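Local coordinates for ascorbate-specific PTS system EIIA component (Streptococcus pyogenes serotype M1, PDB 2OQT), which probably takes up and passes on a phosphoryl group as the cytoplasmic IIA component of a phosphoenolpyruvate-dependent sugar phosphotransferase system, possibly one that imports ascorbate, at residues 32-37 and 80-85. Residues are numbered along the deposited sequence; the frame is centred on the assembly and turned at random.
Sequences QPLIDS and AFALIT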
# COMPACT_ATOMS: atom_id res chain seq x y z
N GLN A 32 0.02 6.05 -7.58
CA GLN A 32 -0.29 6.12 -9.00
C GLN A 32 -1.39 5.15 -9.41
O GLN A 32 -2.42 5.58 -9.92
CB GLN A 32 0.98 5.93 -9.83
CG GLN A 32 0.80 6.14 -11.31
CD GLN A 32 -0.03 7.36 -11.59
OE1 GLN A 32 0.37 8.49 -11.27
NE2 GLN A 32 -1.23 7.15 -12.16
N PRO A 33 -1.23 3.86 -9.13
CA PRO A 33 -2.27 2.92 -9.61
C PRO A 33 -3.71 3.26 -9.18
O PRO A 33 -4.67 2.62 -9.65
CB PRO A 33 -1.86 1.58 -8.98
CG PRO A 33 -0.43 1.70 -8.75
CD PRO A 33 -0.18 3.16 -8.37
N LEU A 34 -3.85 4.25 -8.28
CA LEU A 34 -5.14 4.62 -7.71
C LEU A 34 -5.65 5.88 -8.33
O LEU A 34 -6.81 6.26 -8.20
CB LEU A 34 -4.99 4.82 -6.23
CG LEU A 34 -5.58 3.71 -5.37
CD1 LEU A 34 -5.49 2.35 -6.02
CD2 LEU A 34 -5.03 3.76 -3.95
N ILE A 35 -4.72 6.58 -8.93
CA ILE A 35 -5.03 7.68 -9.80
C ILE A 35 -5.38 7.09 -11.17
O ILE A 35 -6.38 7.41 -11.69
CB ILE A 35 -3.86 8.68 -9.87
CG1 ILE A 35 -3.78 9.41 -8.52
CG2 ILE A 35 -4.10 9.65 -11.04
CD1 ILE A 35 -2.41 9.94 -8.12
N ASP A 36 -4.56 6.17 -11.68
CA ASP A 36 -4.95 5.31 -12.82
C ASP A 36 -6.40 4.80 -12.78
O ASP A 36 -7.06 4.79 -13.81
CB ASP A 36 -3.99 4.12 -13.02
CG ASP A 36 -2.54 4.56 -13.41
OD1 ASP A 36 -2.35 5.66 -14.01
OD2 ASP A 36 -1.60 3.78 -13.11
N SER A 37 -6.90 4.34 -11.63
CA SER A 37 -8.21 3.72 -11.60
C SER A 37 -9.28 4.76 -11.23
O SER A 37 -10.45 4.42 -10.98
CB SER A 37 -8.20 2.55 -10.63
OG SER A 37 -7.94 2.94 -9.28
N ALA A 80 -10.29 2.10 -1.66
CA ALA A 80 -9.40 1.40 -2.59
C ALA A 80 -8.16 1.02 -1.85
O ALA A 80 -7.84 1.61 -0.80
CB ALA A 80 -9.03 2.30 -3.76
N PHE A 81 -7.52 -0.01 -2.38
CA PHE A 81 -6.19 -0.43 -2.02
C PHE A 81 -5.41 -0.47 -3.31
O PHE A 81 -5.97 -0.75 -4.38
CB PHE A 81 -6.15 -1.84 -1.45
CG PHE A 81 -6.70 -1.98 -0.04
CD1 PHE A 81 -5.99 -1.47 1.07
CD2 PHE A 81 -7.89 -2.70 0.19
CE1 PHE A 81 -6.50 -1.65 2.39
CE2 PHE A 81 -8.41 -2.89 1.48
CZ PHE A 81 -7.71 -2.36 2.59
N ALA A 82 -4.10 -0.23 -3.18
CA ALA A 82 -3.13 -0.45 -4.22
C ALA A 82 -2.01 -1.31 -3.62
O ALA A 82 -1.94 -1.43 -2.39
CB ALA A 82 -2.63 0.88 -4.79
N LEU A 83 -1.19 -1.95 -4.46
CA LEU A 83 -0.06 -2.79 -3.99
C LEU A 83 1.08 -2.80 -4.97
O LEU A 83 0.97 -3.29 -6.11
CB LEU A 83 -0.49 -4.22 -3.68
CG LEU A 83 0.48 -5.34 -3.27
CD1 LEU A 83 1.75 -4.86 -2.72
CD2 LEU A 83 -0.17 -6.25 -2.21
N ILE A 84 2.20 -2.26 -4.51
CA ILE A 84 3.38 -2.19 -5.34
C ILE A 84 4.59 -2.85 -4.67
O ILE A 84 4.61 -3.10 -3.46
CB ILE A 84 3.67 -0.75 -5.91
CG1 ILE A 84 4.32 0.15 -4.85
CG2 ILE A 84 2.40 -0.13 -6.45
CD1 ILE A 84 5.34 1.15 -5.40
N THR A 85 5.58 -3.17 -5.49
CA THR A 85 6.65 -4.06 -5.11
C THR A 85 7.85 -3.38 -5.71
O THR A 85 7.80 -2.91 -6.84
CB THR A 85 6.35 -5.51 -5.66
OG1 THR A 85 6.00 -6.38 -4.56
CG2 THR A 85 7.49 -6.11 -6.51
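Ala80 opens the contact by setting its CB against Leu34, 4.1 Å from the branch carbon CG. Strand 80-86 runs here past the last turn of helix 23-36, and its alternation decides who takes part: Ala80, Ala82 and Ile84 turn their CB atoms to the helix, while Phe81 and Leu83 turn theirs the other way, where both side chains meet Leu8 of helix 4-10. Phe81 still contributes through its backbone, since its O lies 3.5 Å from Leu34 CD1; that oxygen also accepts a hydrogen bond from Ser13 OG. Ala82 is the middle of the contact. Both methyls of Leu34 face its CB from one side, CD1 at 3.4 Å and CD2 at 3.8 Å, and Pro33 CB, from the same turn, adds a looser touch at 4.3 Å. With only a methyl on the strand at this point, the CA atoms of Pro33 and Ala82 stand 6.4 Å apart. Further along, Ile84 meets the proline ring through its short branch: CG2 lies anti to the carbonyl carbon and reaches Pro33 CG at 4.1 Å, the two side chains crossing at about a right angle. Arg15 of strand 14-18, the parallel neighbour of strand 80-86, touches both Pro33 and Ile84. The contact thus packs a helix end onto one face of the mixed sheet, with helix 4-10 on the other, a layered alpha/beta build. No hydrogen bond or salt bridge links the two segments; buried aliphatic carbon does the joining, so shape and the exclusion of water, not directional bonds, hold helix and strand together here.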